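Local coordinates for protein HI_1472 (Haemophilus influenzae, PDB 3PSH) that binds molybdate and tungstate, but not sulfate or phosphate, in the periplasm and serves the low-affinity molybdate importer MolBCA, at residues M188-D192 and R243-V247. Residues are numbered along the deposited sequence; the frame is centred on the assembly and turned at random.
Sequences MANPD and RYPDV. With MOO (molybdate ion), chain B.
Asn190 ND2 and Arg243 NH2 both donate to one oxygen, Gln241 OE1, a second-shell link between the two loops. Arg243 holds molybdate O4 through both terminal nitrogens, NH1 at 2.9 Å and NH2 at 3.1 Å, while NH2 also donates to molybdate O1. The ion thus sits at the edge of the guanidinium with its molybdenum in the guanidinium plane. The chain is extended from CG to NE, carrying the charge out to the ion. Gln51 O takes a bond from NH1, and Trp278 makes a cation-pi contact. The Tyr244 ring is sandwiched: Arg243 CG lies over the centre of one face, and on the opposite face Pro191 makes a CH-pi contact, its CG off-centre toward the rim near Tyr244 CG and 3.9 Å from the ring centroid. Asn190 ND2 comes obliquely to Tyr244 CE2 at 3.5 Å, the amide plane turned 75° from the ring. The two methyls of Val247 divide between Pro191 and Ala189: CG2 meets Pro191 CG at 3.7 Å, whereas CG1, anti to the backbone N (chi1 171°), lies against Ala189 O and CB. A type I turn, closed by Val247 N to Tyr244 O, brings Val247 round to start helix 247-252. Two loops thus pack at the carboxyl ends of adjacent parallel strands, 184-188 and 237-240, and Arg243 reaches from them into the interlobe molybdate site of a periplasmic binding protein, which His26 and Gln27 enter from the other lobe.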
ATOM      1  N   MET A 188      -3.024 -13.850  -4.461  1.00 15.37           N
ATOM      2  CA  MET A 188      -1.852 -12.999  -4.436  1.00 14.88           C
ATOM      3  C   MET A 188      -0.626 -13.815  -3.947  1.00 15.26           C
ATOM      4  O   MET A 188      -0.557 -14.178  -2.805  1.00 15.22           O
ATOM      5  CB  MET A 188      -2.186 -11.763  -3.546  1.00 15.41           C
ATOM      6  CG  MET A 188      -1.023 -10.919  -3.281  1.00 18.12           C
ATOM      7  SD  MET A 188      -0.131 -10.303  -4.728  1.00 24.93           S
ATOM      8  CE  MET A 188      -1.283  -9.417  -5.424  1.00 19.17           C
ATOM      9  N   ALA A 189       0.325 -14.021  -4.811  1.00 16.94           N
ATOM     10  CA  ALA A 189       1.527 -14.835  -4.429  1.00 17.20           C
ATOM     11  C   ALA A 189       2.722 -13.889  -4.147  1.00 15.97           C
ATOM     12  O   ALA A 189       3.225 -13.217  -5.028  1.00 16.63           O
ATOM     13  CB  ALA A 189       1.867 -15.810  -5.621  1.00 17.55           C
ATOM     14  N   ASN A 190       3.063 -13.769  -2.864  1.00 16.19           N
ATOM     15  CA  ASN A 190       4.251 -13.067  -2.376  1.00 17.82           C
ATOM     16  C   ASN A 190       5.402 -14.074  -2.195  1.00 17.44           C
ATOM     17  O   ASN A 190       5.164 -15.302  -2.254  1.00 18.78           O
ATOM     18  CB  ASN A 190       3.929 -12.304  -1.075  1.00 17.40           C
ATOM     19  CG  ASN A 190       3.425 -10.924  -1.346  1.00 20.59           C
ATOM     20  OD1 ASN A 190       2.491 -10.731  -2.097  1.00 17.78           O
ATOM     21  ND2 ASN A 190       4.083  -9.921  -0.740  1.00 17.70           N
ATOM     22  N   PRO A 191       6.636 -13.585  -2.021  1.00 19.27           N
ATOM     23  CA  PRO A 191       7.832 -14.466  -1.892  1.00 18.87           C
ATOM     24  C   PRO A 191       7.656 -15.495  -0.818  1.00 20.95           C
ATOM     25  O   PRO A 191       6.851 -15.355   0.152  1.00 19.06           O
ATOM     26  CB  PRO A 191       8.947 -13.472  -1.528  1.00 21.46           C
ATOM     27  CG  PRO A 191       8.558 -12.274  -2.307  1.00 20.21           C
ATOM     28  CD  PRO A 191       7.033 -12.176  -2.045  1.00 19.09           C
ATOM     29  N   ASP A 192       8.304 -16.642  -1.028  1.00 20.58           N
ATOM     30  CA  ASP A 192       8.295 -17.663   0.034  1.00 22.09           C
ATOM     31  C   ASP A 192       6.909 -18.135   0.564  1.00 19.49           C
ATOM     32  O   ASP A 192       6.721 -18.137   1.776  1.00 21.75           O
ATOM     33  CB  ASP A 192       9.198 -17.159   1.177  1.00 23.58           C
ATOM     34  CG  ASP A 192      10.603 -16.915   0.686  1.00 31.62           C
ATOM     35  OD1 ASP A 192      11.143 -17.819   0.004  1.00 38.21           O
ATOM     36  OD2 ASP A 192      11.141 -15.805   0.912  1.00 31.91           O
ATOM     37  N   ARG A 243       6.789  -5.194  -7.063  1.00 13.83           N
ATOM     38  CA  ARG A 243       8.102  -5.155  -6.311  1.00 13.87           C
ATOM     39  C   ARG A 243       8.782  -6.508  -6.133  1.00 15.95           C
ATOM     40  O   ARG A 243       9.935  -6.536  -5.686  1.00 16.50           O
ATOM     41  CB  ARG A 243       7.936  -4.535  -4.937  1.00 13.21           C
ATOM     42  CG  ARG A 243       6.828  -5.251  -4.090  1.00 15.84           C
ATOM     43  CD  ARG A 243       6.577  -4.470  -2.710  1.00 12.17           C
ATOM     44  NE  ARG A 243       5.465  -5.199  -2.039  1.00 13.68           N
ATOM     45  CZ  ARG A 243       4.890  -4.791  -0.870  1.00 15.92           C
ATOM     46  NH1 ARG A 243       5.447  -3.711  -0.251  1.00 17.24           N
ATOM     47  NH2 ARG A 243       3.891  -5.457  -0.278  1.00 15.39           N
ATOM     48  N   TYR A 244       8.050  -7.610  -6.431  1.00 15.66           N
ATOM     49  CA  TYR A 244       8.578  -8.963  -6.334  1.00 15.62           C
ATOM     50  C   TYR A 244       8.502  -9.740  -7.653  1.00 13.67           C
ATOM     51  O   TYR A 244       7.959 -10.816  -7.718  1.00 17.60           O
ATOM     52  CB  TYR A 244       7.849  -9.688  -5.241  1.00 14.71           C
ATOM     53  CG  TYR A 244       7.997  -9.051  -3.856  1.00 17.14           C
ATOM     54  CD1 TYR A 244       9.260  -8.629  -3.377  1.00 21.30           C
ATOM     55  CD2 TYR A 244       6.879  -8.816  -3.015  1.00 18.74           C
ATOM     56  CE1 TYR A 244       9.389  -8.036  -2.099  1.00 20.05           C
ATOM     57  CE2 TYR A 244       7.048  -8.293  -1.652  1.00 19.68           C
ATOM     58  CZ  TYR A 244       8.291  -7.875  -1.262  1.00 24.14           C
ATOM     59  OH  TYR A 244       8.518  -7.309   0.003  1.00 21.85           O
ATOM     60  N   PRO A 245       9.122  -9.211  -8.692  1.00 17.61           N
ATOM     61  CA  PRO A 245       8.934  -9.786  -9.997  1.00 17.85           C
ATOM     62  C   PRO A 245       9.494 -11.204 -10.118  1.00 19.55           C
ATOM     63  O   PRO A 245       8.963 -11.987 -10.944  1.00 21.55           O
ATOM     64  CB  PRO A 245       9.771  -8.857 -10.877  1.00 18.27           C
ATOM     65  CG  PRO A 245      10.857  -8.318  -9.975  1.00 18.71           C
ATOM     66  CD  PRO A 245      10.098  -8.104  -8.680  1.00 16.20           C
ATOM     67  N   ASP A 246      10.513 -11.569  -9.305  1.00 20.39           N
ATOM     68  CA  ASP A 246      11.080 -12.949  -9.353  1.00 21.31           C
ATOM     69  C   ASP A 246      10.026 -14.015  -9.035  1.00 22.58           C
ATOM     70  O   ASP A 246      10.201 -15.245  -9.362  1.00 22.13           O
ATOM     71  CB  ASP A 246      12.253 -13.094  -8.364  1.00 22.89           C
ATOM     72  CG  ASP A 246      13.491 -12.242  -8.724  1.00 27.10           C
ATOM     73  OD1 ASP A 246      13.547 -11.626  -9.836  1.00 32.74           O
ATOM     74  OD2 ASP A 246      14.428 -12.243  -7.871  1.00 30.74           O
ATOM     75  N   VAL A 247       8.941 -13.614  -8.357  1.00 19.31           N
ATOM     76  CA  VAL A 247       7.938 -14.599  -7.981  1.00 17.60           C
ATOM     77  C   VAL A 247       7.253 -15.217  -9.231  1.00 17.34           C
ATOM     78  O   VAL A 247       6.865 -16.420  -9.166  1.00 17.38           O
ATOM     79  CB  VAL A 247       6.921 -14.041  -6.924  1.00 17.57           C
ATOM     80  CG1 VAL A 247       5.791 -15.012  -6.740  1.00 20.80           C
ATOM     81  CG2 VAL A 247       7.670 -13.743  -5.639  1.00 16.52           C
TER
HETATM   82 MO   MOO B   1       2.141  -3.860   2.669  1.00 33.20          MO
HETATM   83  O1  MOO B   1       1.635  -5.195   1.762  1.00 14.90           O
HETATM   84  O2  MOO B   1       2.219  -4.231   4.349  1.00 20.52           O
HETATM   85  O3  MOO B   1       1.032  -2.584   2.475  1.00 16.87           O
HETATM   86  O4  MOO B   1       3.577  -3.309   1.948  1.00 14.46           O